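Local coordinates for protein putative lipase/esterase (Lactobacillus plantarum WCFS1, PDB 3BXP) that probably hydrolyses carboxylic ester bonds, as a putative lipase or carboxylesterase of the alpha/beta-hydrolase clan, at residues L9-H14 and D142-Q147; Y35-I40 and D95-Q100; G65-V70 and H104-Q109. All coordinates share one frame; numbering follows the deposited sequence.

Interaction 1. Residues L9-H14 and D142-Q147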
loop_
_atom_site.group_PDB
_atom_site.type_symbol
_atom_site.label_atom_id
_atom_site.label_comp_id
_atom_site.label_asym_id
_atom_site.label_seq_id
_atom_site.Cartn_x
_atom_site.Cartn_y
_atom_site.Cartn_z
ATOM N N LEU B 9 -1.862 13.769 33.358
ATOM C CA LEU B 9 -2.188 12.478 33.960
ATOM C C LEU B 9 -0.916 11.890 34.457
ATOM O O LEU B 9 0.148 12.340 34.149
ATOM C CB LEU B 9 -2.829 11.529 32.935
ATOM C CG LEU B 9 -4.187 11.942 32.326
ATOM C CD1 LEU B 9 -4.710 10.855 31.414
ATOM C CD2 LEU B 9 -5.174 12.295 33.418
ATOM N N ASN B 10 -1.040 10.828 35.218
ATOM C CA ASN B 10 0.124 10.181 35.833
ATOM C C ASN B 10 -0.132 8.709 35.989
ATOM O O ASN B 10 -1.223 8.277 36.413
ATOM C CB ASN B 10 0.452 10.818 37.179
ATOM C CG ASN B 10 1.818 10.368 37.750
ATOM O OD1 ASN B 10 2.562 9.621 37.123
ATOM N ND2 ASN B 10 2.160 10.878 38.933
ATOM N N THR B 11 0.859 7.937 35.590
ATOM C CA THR B 11 0.857 6.514 35.806
ATOM C C THR B 11 2.313 6.105 35.877
ATOM O O THR B 11 3.172 6.719 35.234
ATOM C CB THR B 11 0.101 5.741 34.666
ATOM O OG1 THR B 11 -0.247 4.432 35.109
ATOM C CG2 THR B 11 0.937 5.641 33.358
ATOM N N ALA B 12 2.590 5.068 36.646
ATOM C CA ALA B 12 3.945 4.502 36.720
ATOM C C ALA B 12 4.970 5.571 37.092
ATOM O O ALA B 12 6.153 5.426 36.797
ATOM C CB ALA B 12 4.315 3.823 35.406
ATOM N N ALA B 13 4.499 6.616 37.772
ATOM C CA ALA B 13 5.351 7.698 38.267
ATOM C C ALA B 13 6.000 8.423 37.113
ATOM O O ALA B 13 7.060 9.020 37.255
ATOM C CB ALA B 13 6.445 7.174 39.252
ATOM N N HIS B 14 5.357 8.387 35.958
ATOM C CA HIS B 14 5.845 9.145 34.783
ATOM C C HIS B 14 4.683 9.949 34.241
ATOM O O HIS B 14 3.922 9.474 33.380
ATOM C CB HIS B 14 6.363 8.202 33.699
ATOM C CG HIS B 14 7.728 7.639 33.998
ATOM N ND1 HIS B 14 7.934 6.673 34.945
ATOM C CD2 HIS B 14 8.933 7.911 33.456
ATOM C CE1 HIS B 14 9.229 6.403 35.024
ATOM N NE2 HIS B 14 9.859 7.118 34.100
ATOM N N ASP B 142 -2.507 -4.644 32.492
ATOM C CA ASP B 142 -3.732 -5.282 32.958
ATOM C C ASP B 142 -4.279 -4.541 34.182
ATOM O O ASP B 142 -5.256 -4.954 34.793
ATOM C CB ASP B 142 -3.498 -6.777 33.232
ATOM C CG ASP B 142 -2.318 -7.041 34.161
ATOM O OD1 ASP B 142 -1.810 -6.092 34.799
ATOM O OD2 ASP B 142 -1.910 -8.219 34.260
ATOM N N HIS B 143 -3.644 -3.426 34.514
ATOM C CA HIS B 143 -4.133 -2.544 35.542
ATOM C C HIS B 143 -5.128 -1.520 34.951
ATOM O O HIS B 143 -5.821 -0.800 35.664
ATOM C CB HIS B 143 -2.929 -1.880 36.218
ATOM C CG HIS B 143 -2.025 -2.874 36.894
ATOM N ND1 HIS B 143 -1.635 -4.056 36.288
ATOM C CD2 HIS B 143 -1.478 -2.890 38.134
ATOM C CE1 HIS B 143 -0.871 -4.744 37.119
ATOM N NE2 HIS B 143 -0.753 -4.054 38.241
ATOM N N TYR B 144 -5.220 -1.483 33.629
ATOM C CA TYR B 144 -6.013 -0.447 32.981
ATOM C C TYR B 144 -7.215 -1.029 32.269
ATOM O O TYR B 144 -7.155 -2.089 31.713
ATOM C CB TYR B 144 -5.175 0.289 31.916
ATOM C CG TYR B 144 -3.876 0.819 32.439
ATOM C CD1 TYR B 144 -3.850 1.833 33.360
ATOM C CD2 TYR B 144 -2.679 0.312 31.973
ATOM C CE1 TYR B 144 -2.652 2.326 33.839
ATOM C CE2 TYR B 144 -1.494 0.796 32.411
ATOM C CZ TYR B 144 -1.474 1.799 33.361
ATOM O OH TYR B 144 -0.255 2.255 33.823
ATOM N N GLN B 145 -8.289 -0.253 32.273
ATOM C CA GLN B 145 -9.509 -0.523 31.506
ATOM C C GLN B 145 -9.452 -0.005 30.097
ATOM O O GLN B 145 -8.786 0.998 29.795
ATOM C CB GLN B 145 -10.708 0.128 32.215
ATOM C CG GLN B 145 -11.087 -0.514 33.509
ATOM C CD GLN B 145 -11.586 -1.904 33.338
ATOM O OE1 GLN B 145 -12.508 -2.107 32.624
ATOM N NE2 GLN B 145 -10.966 -2.864 33.977
ATOM N N GLY B 146 -10.198 -0.675 29.231
ATOM C CA GLY B 146 -10.513 -0.206 27.901
ATOM C C GLY B 146 -9.575 -0.857 26.928
ATOM O O GLY B 146 -8.470 -1.291 27.301
ATOM N N GLN B 147 -10.023 -0.977 25.693
ATOM C CA GLN B 147 -9.167 -1.485 24.619
ATOM C C GLN B 147 -9.507 -0.845 23.287
ATOM O O GLN B 147 -10.596 -0.448 23.026
ATOM C CB GLN B 147 -9.195 -3.003 24.519
ATOM C CG GLN B 147 -10.580 -3.621 24.436
ATOM C CD GLN B 147 -10.520 -5.145 24.551
ATOM O OE1 GLN B 147 -10.133 -5.693 25.591
ATOM N NE2 GLN B 147 -10.871 -5.827 23.470
#
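Thr11 OG1 and Tyr144 OH meet at 2.5 Å in a short hydrogen bond, and either hydroxyl could be the donor. The bond joins two loops at the surface of an alpha/beta-hydrolase fold. Residues 9-14 form the hairpin connection between strands 2-9 and 16-23 at one margin of the sheet. Residues 142-147 lie in the loop that leads from helix 133-138 to strand 150-154. The threonine and the tyrosine reach in from opposite sides and meet at their hydroxyls. Thr11 OG1 sits at the edge of the tyrosine ring, in its plane, and is 3.4 Å from Tyr144 CE1. It gets there because OG1 is anti to the backbone N of Thr11 (chi1 -162°). Thr11 CG2 adds a looser approach, 3.6 Å from Tyr144 OH. The tyrosine also rests on Gln88 and Ala92 of helix 85-99, so it lies against the helix while its hydroxyl reaches the hairpin.

Thr11 to His14 is a type I' beta turn, closed by His14 N to Thr11 O at 2.8 Å. The His14 ring stacks on Trp85. His14 ND1 donates to Ala12 O at 2.9 Å in a nearly straight bond (168°), with the donor above the carbonyl plane.

Interaction 2. Residues Y35-I40 and D95-Q100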
loop_
_atom_site.group_PDB
_atom_site.type_symbol
_atom_site.label_atom_id
_atom_site.label_comp_id
_atom_site.label_asym_id
_atom_site.label_seq_id
_atom_site.Cartn_x
_atom_site.Cartn_y
_atom_site.Cartn_z
ATOM N N TYR B 35 -19.829 8.944 20.131
ATOM C CA TYR B 35 -18.906 9.066 18.993
ATOM C C TYR B 35 -17.689 8.201 19.210
ATOM O O TYR B 35 -17.197 8.048 20.348
ATOM C CB TYR B 35 -18.383 10.504 18.798
ATOM C CG TYR B 35 -19.420 11.559 18.543
ATOM C CD1 TYR B 35 -20.316 11.455 17.505
ATOM C CD2 TYR B 35 -19.453 12.689 19.339
ATOM C CE1 TYR B 35 -21.278 12.469 17.300
ATOM C CE2 TYR B 35 -20.361 13.689 19.130
ATOM C CZ TYR B 35 -21.261 13.591 18.131
ATOM O OH TYR B 35 -22.141 14.664 17.982
ATOM N N PRO B 36 -17.166 7.612 18.117
ATOM C CA PRO B 36 -15.837 7.038 18.182
ATOM C C PRO B 36 -14.798 8.062 18.593
ATOM O O PRO B 36 -15.025 9.265 18.585
ATOM C CB PRO B 36 -15.536 6.585 16.709
ATOM C CG PRO B 36 -16.821 6.664 15.980
ATOM C CD PRO B 36 -17.652 7.718 16.732
ATOM N N ILE B 37 -13.619 7.585 18.967
ATOM C CA ILE B 37 -12.566 8.492 19.441
ATOM C C ILE B 37 -11.209 8.014 18.934
ATOM O O ILE B 37 -10.886 6.805 18.957
ATOM C CB ILE B 37 -12.580 8.574 21.033
ATOM C CG1 ILE B 37 -11.485 9.496 21.618
ATOM C CG2 ILE B 37 -12.386 7.191 21.691
ATOM C CD1 ILE B 37 -11.882 10.150 22.905
HETATM N N MSE B 38 -10.431 8.959 18.484
HETATM C CA MSE B 38 -9.072 8.682 18.006
HETATM C C MSE B 38 -8.084 9.280 18.968
HETATM O O MSE B 38 -8.076 10.474 19.200
HETATM C CB MSE B 38 -8.813 9.289 16.625
HETATM C CG MSE B 38 -7.508 8.888 16.095
HETATM SE SE MSE B 38 -7.286 9.469 14.243
HETATM C CE MSE B 38 -8.717 8.399 13.424
ATOM N N ILE B 39 -7.180 8.436 19.433
ATOM C CA ILE B 39 -6.031 8.863 20.254
ATOM C C ILE B 39 -4.775 8.964 19.396
ATOM O O ILE B 39 -4.337 7.967 18.801
ATOM C CB ILE B 39 -5.719 7.838 21.370
ATOM C CG1 ILE B 39 -6.909 7.598 22.300
ATOM C CG2 ILE B 39 -4.453 8.300 22.184
ATOM C CD1 ILE B 39 -6.659 6.364 23.264
ATOM N N ILE B 40 -4.226 10.162 19.353
ATOM C CA ILE B 40 -3.118 10.508 18.426
ATOM C C ILE B 40 -1.804 10.562 19.207
ATOM O O ILE B 40 -1.671 11.335 20.201
ATOM C CB ILE B 40 -3.377 11.853 17.689
ATOM C CG1 ILE B 40 -4.578 11.782 16.742
ATOM C CG2 ILE B 40 -2.108 12.261 16.911
ATOM C CD1 ILE B 40 -5.085 13.166 16.298
ATOM N N ASP B 95 -7.732 4.102 29.537
ATOM C CA ASP B 95 -8.512 4.010 30.782
ATOM C C ASP B 95 -9.195 5.329 31.128
ATOM O O ASP B 95 -10.401 5.415 31.355
ATOM C CB ASP B 95 -7.571 3.590 31.897
ATOM C CG ASP B 95 -8.274 3.301 33.201
ATOM O OD1 ASP B 95 -8.795 4.246 33.762
ATOM O OD2 ASP B 95 -8.245 2.167 33.696
ATOM N N TRP B 96 -8.429 6.409 31.069
ATOM C CA TRP B 96 -9.020 7.720 31.361
ATOM C C TRP B 96 -10.222 8.034 30.446
ATOM O O TRP B 96 -11.291 8.470 30.887
ATOM C CB TRP B 96 -7.950 8.811 31.298
ATOM C CG TRP B 96 -8.490 10.154 31.635
ATOM C CD1 TRP B 96 -8.742 10.668 32.895
ATOM C CD2 TRP B 96 -8.856 11.186 30.699
ATOM N NE1 TRP B 96 -9.235 11.955 32.774
ATOM C CE2 TRP B 96 -9.318 12.284 31.448
ATOM C CE3 TRP B 96 -8.821 11.285 29.293
ATOM C CZ2 TRP B 96 -9.748 13.477 30.833
ATOM C CZ3 TRP B 96 -9.263 12.465 28.695
ATOM C CH2 TRP B 96 -9.714 13.538 29.473
ATOM N N ILE B 97 -10.076 7.733 29.161
ATOM C CA ILE B 97 -11.160 7.957 28.200
ATOM C C ILE B 97 -12.396 7.189 28.652
ATOM O O ILE B 97 -13.492 7.725 28.579
ATOM C CB ILE B 97 -10.729 7.567 26.767
ATOM C CG1 ILE B 97 -9.760 8.643 26.203
ATOM C CG2 ILE B 97 -11.941 7.352 25.862
ATOM C CD1 ILE B 97 -8.919 8.221 25.035
ATOM N N THR B 98 -12.227 5.944 29.095
ATOM C CA THR B 98 -13.382 5.170 29.536
ATOM C C THR B 98 -14.085 5.849 30.708
ATOM O O THR B 98 -15.301 5.821 30.811
ATOM C CB THR B 98 -13.093 3.669 29.876
ATOM O OG1 THR B 98 -12.276 3.526 31.043
ATOM C CG2 THR B 98 -12.470 2.960 28.709
ATOM N N THR B 99 -13.324 6.479 31.595
ATOM C CA THR B 99 -13.901 7.082 32.742
ATOM C C THR B 99 -14.700 8.309 32.287
ATOM O O THR B 99 -15.550 8.769 33.035
ATOM C CB THR B 99 -12.866 7.486 33.851
ATOM O OG1 THR B 99 -12.079 8.580 33.401
ATOM C CG2 THR B 99 -11.957 6.298 34.265
ATOM N N GLN B 100 -14.386 8.854 31.087
ATOM C CA GLN B 100 -15.082 10.050 30.551
ATOM C C GLN B 100 -16.193 9.735 29.586
ATOM O O GLN B 100 -16.744 10.649 28.942
ATOM C CB GLN B 100 -14.067 10.924 29.806
ATOM C CG GLN B 100 -12.931 11.321 30.668
ATOM C CD GLN B 100 -13.376 12.211 31.808
ATOM O OE1 GLN B 100 -14.079 13.199 31.589
ATOM N NE2 GLN B 100 -13.004 11.855 33.027
#
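Ile97 of helix 85-99 packs on Ile37 and Ile39 of strand 35-41 in the layered core of the alpha/beta-hydrolase fold. The helix lies over one face of the central sheet here. Ile37 and Ile97 have the nearest CA atoms across the pair, 8.9 Å apart. From CB, which points toward the strand, the Ile97 side chain divides into two arms. The shorter arm ends at CG2, which is 4.1 Å from Ile37 CD1 and 4.2 Å from Ile37 CG2. Ile37 and Ile97 thus meet end-on, tip to tip. The longer arm runs through CG1, beside the backbone N (chi1 -74°), and carries CD1 to Ile39. Ile97 CD1 meets Ile39 CD1 at 3.4 Å and Ile39 CG1 at 3.5 Å, both shorter than an ordinary carbon-carbon contact, so the packing is tight here. The same methyl also touches Ile37 CD1, at 4.1 Å, so it lies against both strand residues.

All three isoleucines are buried, and the contact is purely apolar. Ile37 and Ile97 both touch Val69 of the neighbouring strand 67-72. Met38, between the two contact residues on the strand, turns to the other face of the sheet. Near the helix end, Asp95 O takes two donors, Thr99 N and Thr98 OG1. Thr98 OG1 lies in the carbonyl plane, on a lone pair of Asp95 O, at 2.7 Å.

Interaction 3. Residues G65-V70 and H104-Q109. With PGR (R-1,2-propanediol), chain L.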
loop_
_atom_site.group_PDB
_atom_site.type_symbol
_atom_site.label_atom_id
_atom_site.label_comp_id
_atom_site.label_asym_id
_atom_site.label_seq_id
_atom_site.Cartn_x
_atom_site.Cartn_y
_atom_site.Cartn_z
ATOM N N GLY B 65 -16.815 13.209 12.506
ATOM C CA GLY B 65 -17.671 12.770 13.632
ATOM C C GLY B 65 -17.004 11.892 14.676
ATOM O O GLY B 65 -17.533 10.850 15.082
HETATM N N MSE B 66 -15.822 12.322 15.098
HETATM C CA MSE B 66 -15.069 11.626 16.127
HETATM C C MSE B 66 -14.523 12.584 17.151
HETATM O O MSE B 66 -14.209 13.739 16.856
HETATM C CB MSE B 66 -13.909 10.889 15.478
HETATM C CG MSE B 66 -14.372 9.898 14.450
HETATM SE SE MSE B 66 -12.775 9.007 13.718
HETATM C CE MSE B 66 -11.643 9.997 14.384
ATOM N N HIS B 67 -14.354 12.074 18.350
ATOM C CA HIS B 67 -13.555 12.786 19.352
ATOM C C HIS B 67 -12.063 12.536 19.049
ATOM O O HIS B 67 -11.745 11.542 18.383
ATOM C CB HIS B 67 -13.802 12.193 20.701
ATOM C CG HIS B 67 -15.191 12.267 21.207
ATOM N ND1 HIS B 67 -15.836 13.455 21.464
ATOM C CD2 HIS B 67 -16.029 11.275 21.598
ATOM C CE1 HIS B 67 -17.018 13.185 22.002
ATOM N NE2 HIS B 67 -17.155 11.874 22.097
ATOM N N THR B 68 -11.189 13.434 19.522
ATOM C CA THR B 68 -9.768 13.131 19.459
ATOM C C THR B 68 -9.082 13.488 20.735
ATOM O O THR B 68 -9.452 14.425 21.417
ATOM C CB THR B 68 -9.097 13.786 18.253
ATOM O OG1 THR B 68 -9.082 15.210 18.399
ATOM C CG2 THR B 68 -9.816 13.378 16.978
ATOM N N VAL B 69 -8.056 12.706 21.066
ATOM C CA VAL B 69 -7.191 13.001 22.244
ATOM C C VAL B 69 -5.769 12.921 21.740
ATOM O O VAL B 69 -5.414 11.962 21.050
ATOM C CB VAL B 69 -7.392 11.980 23.413
ATOM C CG1 VAL B 69 -6.292 12.118 24.558
ATOM C CG2 VAL B 69 -8.833 12.084 24.034
ATOM N N VAL B 70 -4.955 13.921 22.060
ATOM C CA VAL B 70 -3.524 13.869 21.738
ATOM C C VAL B 70 -2.767 13.517 22.982
ATOM O O VAL B 70 -2.999 14.124 24.022
ATOM C CB VAL B 70 -3.038 15.220 21.135
ATOM C CG1 VAL B 70 -1.511 15.142 20.872
ATOM C CG2 VAL B 70 -3.838 15.553 19.819
ATOM N N HIS B 104 -18.803 12.691 28.166
ATOM C CA HIS B 104 -18.610 13.300 26.822
ATOM C C HIS B 104 -19.098 12.452 25.675
ATOM O O HIS B 104 -18.888 12.801 24.523
ATOM C CB HIS B 104 -17.154 13.663 26.600
ATOM C CG HIS B 104 -16.688 14.702 27.543
ATOM N ND1 HIS B 104 -17.166 15.995 27.469
ATOM C CD2 HIS B 104 -15.898 14.641 28.640
ATOM C CE1 HIS B 104 -16.655 16.695 28.468
ATOM N NE2 HIS B 104 -15.889 15.898 29.194
ATOM N N HIS B 105 -19.697 11.315 26.024
ATOM C CA HIS B 105 -20.427 10.443 25.076
ATOM C C HIS B 105 -19.468 9.828 24.097
ATOM O O HIS B 105 -19.402 10.189 22.955
ATOM C CB HIS B 105 -21.511 11.253 24.386
ATOM C CG HIS B 105 -22.327 12.080 25.333
ATOM N ND1 HIS B 105 -23.044 11.541 26.383
ATOM C CD2 HIS B 105 -22.514 13.421 25.395
ATOM C CE1 HIS B 105 -23.649 12.519 27.040
ATOM N NE2 HIS B 105 -23.344 13.670 26.455
ATOM N N VAL B 106 -18.663 8.908 24.614
ATOM C CA VAL B 106 -17.630 8.255 23.862
ATOM C C VAL B 106 -17.989 6.783 23.642
ATOM O O VAL B 106 -18.354 6.074 24.582
ATOM C CB VAL B 106 -16.305 8.264 24.623
ATOM C CG1 VAL B 106 -15.168 7.657 23.726
ATOM C CG2 VAL B 106 -15.959 9.687 25.183
ATOM N N ASP B 107 -17.921 6.330 22.392
ATOM C CA ASP B 107 -18.186 4.915 22.105
ATOM C C ASP B 107 -16.887 4.170 22.359
ATOM O O ASP B 107 -15.943 4.224 21.558
ATOM C CB ASP B 107 -18.627 4.691 20.652
ATOM C CG ASP B 107 -19.019 3.258 20.344
ATOM O OD1 ASP B 107 -18.737 2.309 21.138
ATOM O OD2 ASP B 107 -19.672 3.095 19.266
ATOM N N CYS B 108 -16.835 3.489 23.483
ATOM C CA CYS B 108 -15.610 2.781 23.848
ATOM C C CYS B 108 -15.402 1.458 23.147
ATOM O O CYS B 108 -14.395 0.787 23.377
ATOM C CB CYS B 108 -15.553 2.561 25.366
ATOM S SG CYS B 108 -15.374 4.155 26.223
ATOM N N GLN B 109 -16.344 1.050 22.319
ATOM C CA GLN B 109 -16.105 -0.053 21.399
ATOM C C GLN B 109 -15.433 0.382 20.088
ATOM O O GLN B 109 -15.115 -0.457 19.248
ATOM C CB GLN B 109 -17.404 -0.792 21.060
ATOM C CG GLN B 109 -18.166 -1.306 22.326
ATOM C CD GLN B 109 -17.315 -2.275 23.116
ATOM O OE1 GLN B 109 -16.950 -3.324 22.616
ATOM N NE2 GLN B 109 -16.981 -1.920 24.338
HETATM C C1 PGR L . -20.350 4.627 26.604
HETATM C C2 PGR L . -21.269 4.931 27.770
HETATM C C3 PGR L . -22.718 4.800 27.311
HETATM O O1 PGR L . -20.672 5.663 25.709
HETATM O O2 PGR L . -20.879 4.035 28.802
#
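The backbones come nearest at His67 and Val106, whose CA atoms are 7.6 Å apart, where strand 67-72 begins and the short strand 106-107 follows the helical turn 101-104. The contact lies at one end of the central sheet of the alpha/beta-hydrolase fold, and its main link runs from a side chain to the backbone.

His67 NE2 donates to His105 O at 2.9 Å, and the N-H points almost straight at the oxygen (169°). The oxygen lies at the ring edge, in the imidazole plane. Seen from the carbonyl, the donor stands well above the plane (57° out of it), so no lone pair is aimed at. His67 CG lies beside its backbone N (chi1 -62°), which sends the ring toward residues 104-106. His104 O is also near, 3.1 Å from His67 NE2.

His67 ND1 accepts from the backbone N of Leu23, and the rings of Tyr35 and Trp22 meet the imidazole edge-to-face. The ring is thus held at both nitrogens. Val106 crosses the histidine obliquely, with CG2 3.9 Å from His67 CD2. A leucine in place of His67 would probably leave His105 O without this donor and Leu23 N without its acceptor, so the turn into strand 106-107 would be less firmly tied to the sheet.

His105 has positive phi, as the first residue to leave the helix. Beyond it, Val106 O lies 2.6 Å from O1 of a bound propanediol, which is hydrogen-bonded to Asp34 OD2 and is likely to be a crystallisation additive. Asp107 OD2 pairs with Arg110 in a salt bridge, while OD1 accepts from Gln109 N at 3.0 Å and closes an Asx turn.

Interactions 2 and 3 are close neighbours, their centres about 5 Å apart. Strands 35-41 and 67-72 lie side by side in the sheet, with Ile40 N 2.7 Å from Val69 O. Tyr35 O is 2.8 Å from Asp107 N, and Ile37 CG2 packs at 3.5 Å on Val106 CG1. Interaction 1 lies at the surface, its centre about 13 Å from that of interaction 2. They touch where Gln145 N approaches Asp95 OD2 at 2.8 Å, a probable hydrogen bond. Leu9 also packs on Trp96. Helix 85-99 therefore connects the surface loops with the core. The probable nucleophile elbow around Ser117 follows strand 110-116, which neighbours strand 35-41.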